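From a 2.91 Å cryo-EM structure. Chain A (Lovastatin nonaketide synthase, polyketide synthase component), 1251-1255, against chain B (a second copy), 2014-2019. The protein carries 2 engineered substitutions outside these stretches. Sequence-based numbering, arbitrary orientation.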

ATOM      1  N   PHE A1251     -24.692  -6.755 -16.030  1.00 85.75           N
ATOM      2  CA  PHE A1251     -24.081  -7.362 -14.861  1.00 85.75           C
ATOM      3  C   PHE A1251     -25.148  -8.121 -14.089  1.00 85.75           C
ATOM      4  O   PHE A1251     -26.344  -7.846 -14.207  1.00 85.75           O
ATOM      5  N   GLN A1252     -24.687  -9.081 -13.297  1.00 86.11           N
ATOM      6  CA  GLN A1252     -25.540  -9.905 -12.460  1.00 86.11           C
ATOM      7  C   GLN A1252     -24.919 -10.023 -11.078  1.00 86.11           C
ATOM      8  O   GLN A1252     -23.738  -9.730 -10.875  1.00 86.11           O
ATOM      9  N   VAL A1253     -25.735 -10.463 -10.128  1.00 83.48           N
ATOM     10  CA  VAL A1253     -25.300 -10.697  -8.759  1.00 83.48           C
ATOM     11  C   VAL A1253     -25.802 -12.064  -8.325  1.00 83.48           C
ATOM     12  O   VAL A1253     -26.877 -12.505  -8.747  1.00 83.48           O
ATOM     13  N   GLU A1254     -25.017 -12.736  -7.490  1.00 88.28           N
ATOM     14  CA  GLU A1254     -25.333 -14.064  -6.989  1.00 88.28           C
ATOM     15  C   GLU A1254     -25.097 -14.076  -5.489  1.00 88.28           C
ATOM     16  O   GLU A1254     -23.972 -13.834  -5.031  1.00 88.28           O
ATOM     17  N   ASN A1255     -26.162 -14.354  -4.740  1.00 84.79           N
ATOM     18  CA  ASN A1255     -26.114 -14.505  -3.291  1.00 84.79           C
ATOM     19  C   ASN A1255     -25.450 -13.300  -2.631  1.00 84.79           C
ATOM     20  O   ASN A1255     -24.552 -13.425  -1.796  1.00 84.79           O
TER
ATOM     21  N   ALA B2014     -21.423 -20.146 -18.325  1.00 99.50           N
ATOM     22  CA  ALA B2014     -20.453 -19.875 -17.280  1.00 99.50           C
ATOM     23  C   ALA B2014     -20.918 -18.688 -16.446  1.00 99.50           C
ATOM     24  O   ALA B2014     -21.629 -17.802 -16.928  1.00 99.50           O
ATOM     25  N   ARG B2015     -20.527 -18.689 -15.174  1.00 95.37           N
ATOM     26  CA  ARG B2015     -20.924 -17.673 -14.207  1.00 95.37           C
ATOM     27  C   ARG B2015     -22.415 -17.719 -13.891  1.00 95.37           C
ATOM     28  O   ARG B2015     -22.973 -16.742 -13.384  1.00 95.37           O
ATOM     29  N   ASP B2016     -23.078 -18.836 -14.179  1.00 97.19           N
ATOM     30  CA  ASP B2016     -24.480 -18.988 -13.819  1.00 97.19           C
ATOM     31  C   ASP B2016     -24.641 -19.083 -12.306  1.00 97.19           C
ATOM     32  O   ASP B2016     -23.782 -19.613 -11.597  1.00 97.19           O
ATOM     33  N   THR B2017     -25.762 -18.562 -11.815  1.00 94.76           N
ATOM     34  CA  THR B2017     -26.021 -18.552 -10.384  1.00 94.76           C
ATOM     35  C   THR B2017     -26.406 -19.944  -9.896  1.00 94.76           C
ATOM     36  O   THR B2017     -26.948 -20.763 -10.642  1.00 94.76           O
ATOM     37  N   ASP B2018     -26.127 -20.201  -8.617  1.00100.48           N
ATOM     38  CA  ASP B2018     -26.481 -21.489  -8.033  1.00100.48           C
ATOM     39  C   ASP B2018     -27.987 -21.709  -8.045  1.00100.48           C
ATOM     40  O   ASP B2018     -28.447 -22.844  -8.217  1.00100.48           O
ATOM     41  N   TRP B2019     -28.769 -20.645  -7.854  1.00 95.96           N
ATOM     42  CA  TRP B2019     -30.221 -20.777  -7.900  1.00 95.96           C
ATOM     43  C   TRP B2019     -30.686 -21.225  -9.280  1.00 95.96           C
ATOM     44  O   TRP B2019     -31.564 -22.088  -9.401  1.00 95.96           O
TER

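Two acceptor oxygens lie unusually close together in this contact: OE1 of Gln1252(A) lies 2.6 Å from the backbone O of Arg2015(B), a pair that cannot hydrogen-bond as modelled, although OE1 has a hydrogen bond elsewhere in the structure. A second close pair of acceptors occurs at Glu1254(A), whose OE2 comes within 3.3 Å of OD1 of Asp2018(B), bringing two like charges together. The same OE2 accepts the one hydrogen bond between the stretches, from the backbone N of Asp2018(B) (3.0 Å, 147°), which places the carboxylate at the first turn of the helix that Thr2017(B) N-caps.

Gln1252(A) and Glu1254(A) both point toward chain B, while Val1253(A) between them points away, the alternation expected of extended chain. Glu1254(A) is fully stretched (chi1 t, chi2 t), so its carboxylate lies alongside the Thr2017(B) backbone, with CD 3.6 Å from CA of that residue; its other oxygen, OE1, is bonded elsewhere. Gln1252(A) reaches out with chi1 p and chi2 t.

Thr2017(B), chi1 p, turns its CB sideways, yet its methyl touches both long side chains: CG2 is 3.9 Å from CB of Glu1254(A) and 4.0 Å from OE1 of Gln1252(A). Its OG1 is occupied in capping a backbone N just beyond the stretch.

Asp2018(B), also chi1 p, starts sideways but its end comes nearer to chain A; OD1 additionally accepts a weak hydrogen bond from N of Trp2019(B) (2.8 Å, 123°). Arg2015(B) makes its closest contact through the backbone O; its CB points sideways, 4.3 Å from OE1 of Gln1252(A), and the end of its side chain leads away. Phe1251(A), Ala2014(B) and the Trp2019(B) side chain stay out of contact.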

ATOM      1  CB  PHE A1251     -23.402  -6.316 -13.968  1.00 85.75           C
ATOM      2  CG  PHE A1251     -24.361  -5.494 -13.156  1.00 85.75           C
ATOM      3  CD1 PHE A1251     -24.887  -4.319 -13.658  1.00 85.75           C
ATOM      4  CD2 PHE A1251     -24.725  -5.891 -11.882  1.00 85.75           C
ATOM      5  CE1 PHE A1251     -25.765  -3.560 -12.911  1.00 85.75           C
ATOM      6  CE2 PHE A1251     -25.601  -5.140 -11.129  1.00 85.75           C
ATOM      7  CZ  PHE A1251     -26.121  -3.971 -11.643  1.00 85.75           C
ATOM      8  CB  GLN A1252     -25.743 -11.304 -13.058  1.00 86.11           C
ATOM      9  CG  GLN A1252     -24.468 -12.126 -13.178  1.00 86.11           C
ATOM     10  CD  GLN A1252     -24.738 -13.606 -13.367  1.00 86.11           C
ATOM     11  OE1 GLN A1252     -23.984 -14.448 -12.879  1.00 86.11           O
ATOM     12  NE2 GLN A1252     -25.812 -13.931 -14.074  1.00 86.11           N
ATOM     13  CB  VAL A1253     -25.805  -9.600  -7.802  1.00 83.48           C
ATOM     14  CG1 VAL A1253     -25.226  -9.801  -6.424  1.00 83.48           C
ATOM     15  CG2 VAL A1253     -25.440  -8.228  -8.331  1.00 83.48           C
ATOM     16  CB  GLU A1254     -24.480 -15.136  -7.671  1.00 88.28           C
ATOM     17  CG  GLU A1254     -24.686 -16.535  -7.108  1.00 88.28           C
ATOM     18  CD  GLU A1254     -23.776 -17.564  -7.742  1.00 88.28           C
ATOM     19  OE1 GLU A1254     -22.979 -17.193  -8.629  1.00 88.28           O
ATOM     20  OE2 GLU A1254     -23.857 -18.746  -7.348  1.00 88.28           O
ATOM     21  CB  ASN A1255     -25.415 -15.807  -2.905  1.00 84.79           C
ATOM     22  CG  ASN A1255     -25.408 -16.044  -1.408  1.00 84.79           C
ATOM     23  OD1 ASN A1255     -26.237 -15.502  -0.679  1.00 84.79           O
ATOM     24  ND2 ASN A1255     -24.466 -16.852  -0.942  1.00 84.79           N
TER
ATOM     25  CB  ALA B2014     -19.077 -19.596 -17.882  1.00 99.50           C
ATOM     26  CB  ARG B2015     -20.535 -16.268 -14.686  1.00 95.37           C
ATOM     27  CG  ARG B2015     -19.043 -16.001 -14.646  1.00 95.37           C
ATOM     28  CD  ARG B2015     -18.619 -15.048 -15.747  1.00 95.37           C
ATOM     29  NE  ARG B2015     -18.339 -15.746 -16.995  1.00 95.37           N
ATOM     30  CZ  ARG B2015     -17.185 -16.331 -17.283  1.00 95.37           C
ATOM     31  NH1 ARG B2015     -16.179 -16.338 -16.423  1.00 95.37           N
ATOM     32  NH2 ARG B2015     -17.035 -16.927 -18.462  1.00 95.37           N
ATOM     33  CB  ASP B2016     -25.077 -20.229 -14.482  1.00 97.19           C
ATOM     34  CG  ASP B2016     -25.749 -19.921 -15.804  1.00 97.19           C
ATOM     35  OD1 ASP B2016     -26.409 -18.866 -15.904  1.00 97.19           O
ATOM     36  OD2 ASP B2016     -25.624 -20.735 -16.742  1.00 97.19           O
ATOM     37  CB  THR B2017     -27.137 -17.565 -10.046  1.00 94.76           C
ATOM     38  OG1 THR B2017     -28.381 -18.050 -10.568  1.00 94.76           O
ATOM     39  CG2 THR B2017     -26.841 -16.202 -10.643  1.00 94.76           C
ATOM     40  CB  ASP B2018     -25.944 -21.583  -6.605  1.00100.48           C
ATOM     41  CG  ASP B2018     -26.512 -20.514  -5.697  1.00100.48           C
ATOM     42  OD1 ASP B2018     -26.832 -19.416  -6.199  1.00100.48           O
ATOM     43  OD2 ASP B2018     -26.640 -20.772  -4.483  1.00100.48           O
ATOM     44  CB  TRP B2019     -30.873 -19.451  -7.516  1.00 95.96           C
ATOM     45  CG  TRP B2019     -32.355 -19.442  -7.680  1.00 95.96           C
ATOM     46  CD1 TRP B2019     -33.286 -19.749  -6.734  1.00 95.96           C
ATOM     47  CD2 TRP B2019     -33.082 -19.109  -8.866  1.00 95.96           C
ATOM     48  NE1 TRP B2019     -34.549 -19.628  -7.256  1.00 95.96           N
ATOM     49  CE2 TRP B2019     -34.452 -19.237  -8.566  1.00 95.96           C
ATOM     50  CE3 TRP B2019     -32.709 -18.716 -10.154  1.00 95.96           C
ATOM     51  CZ2 TRP B2019     -35.447 -18.984  -9.504  1.00 95.96           C
ATOM     52  CZ3 TRP B2019     -33.699 -18.466 -11.085  1.00 95.96           C
ATOM     53  CH2 TRP B2019     -35.052 -18.600 -10.755  1.00 95.96           C
TER